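Local coordinates for protein diaminopropionate ammonia-lyase (Escherichia coli, PDB 4D9I) that uses pyridoxal 5'-phosphate to catalyse the alpha,beta-elimination of both L- and D-2,3-diaminopropionate, yielding pyruvate and ammonia, at residues Thr99-Phe102 with Glu103-Lys106; Asp379-Val382 with Lys383-Arg386. One frame throughout, in Å; residues are numbered along the deposited sequence.

Contact 1: Thr99-Phe102 with Glu103-Lys106; sequences TLSF and EHLK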
loop_
_atom_site.group_PDB
_atom_site.type_symbol
_atom_site.label_atom_id
_atom_site.label_comp_id
_atom_site.label_asym_id
_atom_site.label_seq_id
_atom_site.Cartn_x
_atom_site.Cartn_y
_atom_site.Cartn_z
ATOM N N THR B 99 28.331 17.456 -29.047
ATOM C CA THR B 99 27.834 17.746 -30.385
ATOM C C THR B 99 27.463 16.496 -31.179
ATOM O O THR B 99 27.557 16.486 -32.402
ATOM C CB THR B 99 28.854 18.576 -31.196
ATOM O OG1 THR B 99 30.086 17.851 -31.294
ATOM C CG2 THR B 99 29.108 19.912 -30.524
ATOM N N LEU B 100 27.050 15.438 -30.495
ATOM C CA LEU B 100 26.600 14.240 -31.196
ATOM C C LEU B 100 25.398 13.611 -30.499
ATOM O O LEU B 100 25.090 13.947 -29.357
ATOM C CB LEU B 100 27.753 13.236 -31.373
ATOM C CG LEU B 100 28.552 12.813 -30.136
ATOM C CD1 LEU B 100 27.716 11.999 -29.155
ATOM C CD2 LEU B 100 29.789 12.035 -30.564
ATOM N N SER B 101 24.716 12.707 -31.193
ATOM C CA SER B 101 23.597 11.975 -30.598
ATOM C C SER B 101 24.083 10.665 -29.986
ATOM O O SER B 101 25.125 10.142 -30.372
ATOM C CB SER B 101 22.517 11.697 -31.651
ATOM O OG SER B 101 23.042 10.990 -32.769
ATOM N N PHE B 102 23.302 10.136 -29.055
ATOM C CA PHE B 102 23.541 8.836 -28.434
ATOM C C PHE B 102 23.495 7.728 -29.478
ATOM O O PHE B 102 24.274 6.777 -29.397
ATOM C CB PHE B 102 22.482 8.588 -27.353
ATOM C CG PHE B 102 22.796 7.442 -26.432
ATOM C CD1 PHE B 102 22.111 6.232 -26.548
ATOM C CD2 PHE B 102 23.747 7.574 -25.427
ATOM C CE1 PHE B 102 22.387 5.175 -25.679
ATOM C CE2 PHE B 102 24.027 6.518 -24.562
ATOM C CZ PHE B 102 23.338 5.323 -24.682
ATOM N N GLU B 103 22.601 7.864 -30.465
ATOM C CA GLU B 103 22.517 6.915 -31.578
ATOM C C GLU B 103 23.761 6.957 -32.457
ATOM O O GLU B 103 24.232 5.915 -32.913
ATOM C CB GLU B 103 21.263 7.148 -32.420
ATOM C CG GLU B 103 21.157 6.228 -33.633
ATOM C CD GLU B 103 19.749 6.112 -34.186
ATOM O OE1 GLU B 103 18.848 6.863 -33.740
ATOM O OE2 GLU B 103 19.539 5.262 -35.081
ATOM N N HIS B 104 24.299 8.151 -32.692
ATOM C CA HIS B 104 25.589 8.251 -33.376
ATOM C C HIS B 104 26.643 7.505 -32.608
ATOM O O HIS B 104 27.488 6.822 -33.206
ATOM C CB HIS B 104 26.008 9.699 -33.603
ATOM C CG HIS B 104 25.298 10.367 -34.755
ATOM N ND1 HIS B 104 24.792 11.612 -34.668
ATOM C CD2 HIS B 104 25.009 9.915 -36.044
ATOM C CE1 HIS B 104 24.216 11.945 -35.841
ATOM N NE2 HIS B 104 24.348 10.904 -36.680
ATOM N N LEU B 105 26.601 7.615 -31.281
ATOM C CA LEU B 105 27.526 6.884 -30.408
ATOM C C LEU B 105 27.316 5.373 -30.474
ATOM O O LEU B 105 28.287 4.617 -30.575
ATOM C CB LEU B 105 27.427 7.351 -28.947
ATOM C CG LEU B 105 28.410 8.405 -28.439
ATOM C CD1 LEU B 105 28.188 8.686 -26.962
ATOM C CD2 LEU B 105 29.849 7.970 -28.688
ATOM N N LYS B 106 26.051 4.947 -30.400
ATOM C CA LYS B 106 25.690 3.528 -30.504
ATOM C C LYS B 106 26.399 2.854 -31.683
ATOM O O LYS B 106 26.985 1.774 -31.536
ATOM C CB LYS B 106 24.173 3.346 -30.624
ATOM C CG LYS B 106 23.398 3.659 -29.346
ATOM C CD LYS B 106 21.903 3.379 -29.488
ATOM C CE LYS B 106 21.602 1.896 -29.358
ATOM N NZ LYS B 106 20.235 1.548 -29.822
#

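Contact 2: Asp379-Val382 with Lys383-Arg386; sequences DTDV and KHYR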
loop_
_atom_site.group_PDB
_atom_site.type_symbol
_atom_site.label_atom_id
_atom_site.label_comp_id
_atom_site.label_asym_id
_atom_site.label_seq_id
_atom_site.Cartn_x
_atom_site.Cartn_y
_atom_site.Cartn_z
ATOM N N ASP B 379 10.819 -1.008 -6.849
ATOM C CA ASP B 379 10.938 -2.351 -6.307
ATOM C C ASP B 379 11.966 -3.186 -7.079
ATOM O O ASP B 379 11.626 -4.156 -7.772
ATOM C CB ASP B 379 9.561 -3.039 -6.287
ATOM C CG ASP B 379 8.871 -3.014 -7.640
ATOM O OD1 ASP B 379 9.318 -2.266 -8.539
ATOM O OD2 ASP B 379 7.868 -3.729 -7.811
ATOM N N THR B 380 13.233 -2.813 -6.944
ATOM C CA THR B 380 14.289 -3.506 -7.640
ATOM C C THR B 380 14.467 -4.944 -7.129
ATOM O O THR B 380 15.013 -5.774 -7.829
ATOM C CB THR B 380 15.599 -2.703 -7.566
ATOM O OG1 THR B 380 15.899 -2.429 -6.197
ATOM C CG2 THR B 380 15.444 -1.384 -8.324
ATOM N N ASP B 381 14.007 -5.213 -5.907
ATOM C CA ASP B 381 13.928 -6.552 -5.353
ATOM C C ASP B 381 12.444 -6.808 -5.006
ATOM O O ASP B 381 11.990 -6.415 -3.934
ATOM C CB ASP B 381 14.812 -6.666 -4.099
ATOM C CG ASP B 381 14.739 -8.044 -3.432
ATOM O OD1 ASP B 381 13.805 -8.824 -3.699
ATOM O OD2 ASP B 381 15.618 -8.349 -2.606
ATOM N N VAL B 382 11.708 -7.451 -5.911
ATOM C CA VAL B 382 10.251 -7.571 -5.733
ATOM C C VAL B 382 9.864 -8.453 -4.540
ATOM O O VAL B 382 8.810 -8.239 -3.914
ATOM C CB VAL B 382 9.509 -7.998 -7.025
ATOM C CG1 VAL B 382 9.760 -7.005 -8.147
ATOM C CG2 VAL B 382 9.905 -9.400 -7.449
ATOM N N LYS B 383 10.721 -9.439 -4.243
ATOM C CA LYS B 383 10.543 -10.348 -3.113
ATOM C C LYS B 383 10.537 -9.543 -1.821
ATOM O O LYS B 383 9.588 -9.596 -1.050
ATOM C CB LYS B 383 11.687 -11.371 -3.081
ATOM C CG LYS B 383 11.411 -12.624 -2.273
ATOM C CD LYS B 383 12.453 -13.686 -2.620
ATOM C CE LYS B 383 12.304 -14.936 -1.768
ATOM N NZ LYS B 383 12.232 -14.591 -0.316
ATOM N N HIS B 384 11.606 -8.775 -1.613
ATOM C CA HIS B 384 11.753 -7.909 -0.439
ATOM C C HIS B 384 10.678 -6.841 -0.377
ATOM O O HIS B 384 10.123 -6.529 0.706
ATOM C CB HIS B 384 13.169 -7.312 -0.459
ATOM C CG HIS B 384 13.442 -6.334 0.647
ATOM N ND1 HIS B 384 13.648 -6.720 1.921
ATOM C CD2 HIS B 384 13.522 -4.944 0.634
ATOM C CE1 HIS B 384 13.852 -5.635 2.690
ATOM N NE2 HIS B 384 13.776 -4.543 1.898
ATOM N N TYR B 385 10.393 -6.235 -1.529
ATOM C CA TYR B 385 9.401 -5.160 -1.585
ATOM C C TYR B 385 8.058 -5.674 -1.042
ATOM O O TYR B 385 7.445 -5.048 -0.176
ATOM C CB TYR B 385 9.214 -4.635 -3.015
ATOM C CG TYR B 385 8.213 -3.491 -3.047
ATOM C CD1 TYR B 385 8.588 -2.214 -2.642
ATOM C CD2 TYR B 385 6.887 -3.710 -3.427
ATOM C CE1 TYR B 385 7.677 -1.158 -2.626
ATOM C CE2 TYR B 385 5.967 -2.667 -3.425
ATOM C CZ TYR B 385 6.353 -1.417 -3.023
ATOM O OH TYR B 385 5.452 -0.408 -3.034
ATOM N N ARG B 386 7.635 -6.834 -1.539
ATOM C CA ARG B 386 6.333 -7.383 -1.155
ATOM C C ARG B 386 6.343 -7.927 0.277
ATOM O O ARG B 386 5.335 -7.812 1.001
ATOM C CB ARG B 386 5.857 -8.431 -2.168
ATOM C CG ARG B 386 5.505 -7.844 -3.536
ATOM C CD ARG B 386 4.539 -6.669 -3.428
ATOM N NE ARG B 386 4.447 -5.924 -4.685
ATOM C CZ ARG B 386 3.510 -5.016 -4.956
ATOM N NH1 ARG B 386 2.566 -4.729 -4.057
ATOM N NH2 ARG B 386 3.528 -4.381 -6.128
HETATM O O HOH W 1 6.518 -5.870 -6.670
#

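Contact 1: Thr99-Phe102 with Glu103-Lys106
Ser101, just before helix 102-106, directs its hydroxyl at the backbone N of His104 in the first turn, the classic service of an N-cap residue. With OG lying between the backbone N and the carbonyl carbon (chi1 56°), the oxygen comes within 3.1 Å of His104 N and accepts its hydrogen, the N-H...O angle being 152°. The imidazole lies beside the same oxygen, which stands oblique to the ring, 2.7 Å from His104 ND1. Behind the cap the regular helical bonds begin, Leu105 N to Ser101 O at 3.1 Å and Lys106 N to Phe102 O at 2.7 Å.

Two carbon contacts accompany the cap. Leu100, just ahead of it, sets its CD1 methyl 3.7 Å from CG of Leu105, the two side chains meeting at about a right angle; Leu95 touches both leucines, and Leu105 continues onto Ala86 and Cys90 of helix 81-93. The Phe102 ring and the Lys106 methylenes cross at a slant, Phe102 CD1 lying 4.0 Å from Lys106 CG, while the ring also packs on Ile39 and Leu134.

The chemistry is thus divided: the serine hydroxyl accepts from a first-turn amide, that of His104, while on the apolar side Leu105 packs against helix 81-93 and Phe102 against the loop residues.

Contact 2: Asp379-Val382 with Lys383-Arg386
An aspartate N-cap opens helix 382-389, the last helix of this fold type II enzyme, which follows the loop after strand 370-375. Asp381 is the capping residue: its OD1 accepts from His384 N at 3.0 Å, with an almost straight N-H...O angle of 179°, although the amide reaches the oxygen from above the carboxylate plane. Keeping CG anti to the backbone N (chi1 178°) carries the carboxylate to the helix's first turn, where OD2 rests 3.4 Å from His384 CB. The carboxylate and imidazole planes are inclined by 46°. A negative charge at this end would be expected to interact favourably with the helix dipole; beyond the contact, OD2 has a long, weak ion pair with Arg150. The backbone bonds Tyr385 N to Asp381 O and Arg386 N to Val382 O complete the turn.

Asp379, two residues ahead of the cap, lays its CB over one face of the Tyr385 ring in a CH-pi contact, 4.0 Å from the ring centroid. Elsewhere in the chain, Asp379 OD1 is hydrogen-bonded to Asn74 ND2 and His384 ND1 to Lys393 NZ. The second subunit is reached by two hydrogen bonds, from the Tyr385 hydroxyl to Asn326 ND2 and from Arg386 NH2 to the carbonyl of Pro327, both residues of that subunit. Tyr385 CE2 sits above the centre of the Arg386 guanidinium. In the guanidinium plane, at its edge, one water accepts from Arg386 NE at 2.9 Å and donates to Asp379 OD2 at 2.8 Å.

Contacts 1 and 2 solve the same problem, the start of a helix, with a serine and an aspartate respectively, each accepting from the amide of a histidine three residues on. Contact 1 closes long before contact 2 opens along the chain, and they do not touch: their centres are 35 Å apart and their nearest atoms about 19 Å. Contact 1 lies away from the annotated sites, its centre 26 Å from that of the chain. Contact 2 is nearer the catalytic region, with the side chain of Asp381 about 10 Å from that of Asp120, the inferred proton acceptor for the L-isomer, and about 13 Å from a bound Tris molecule; it also reaches the dimer interface.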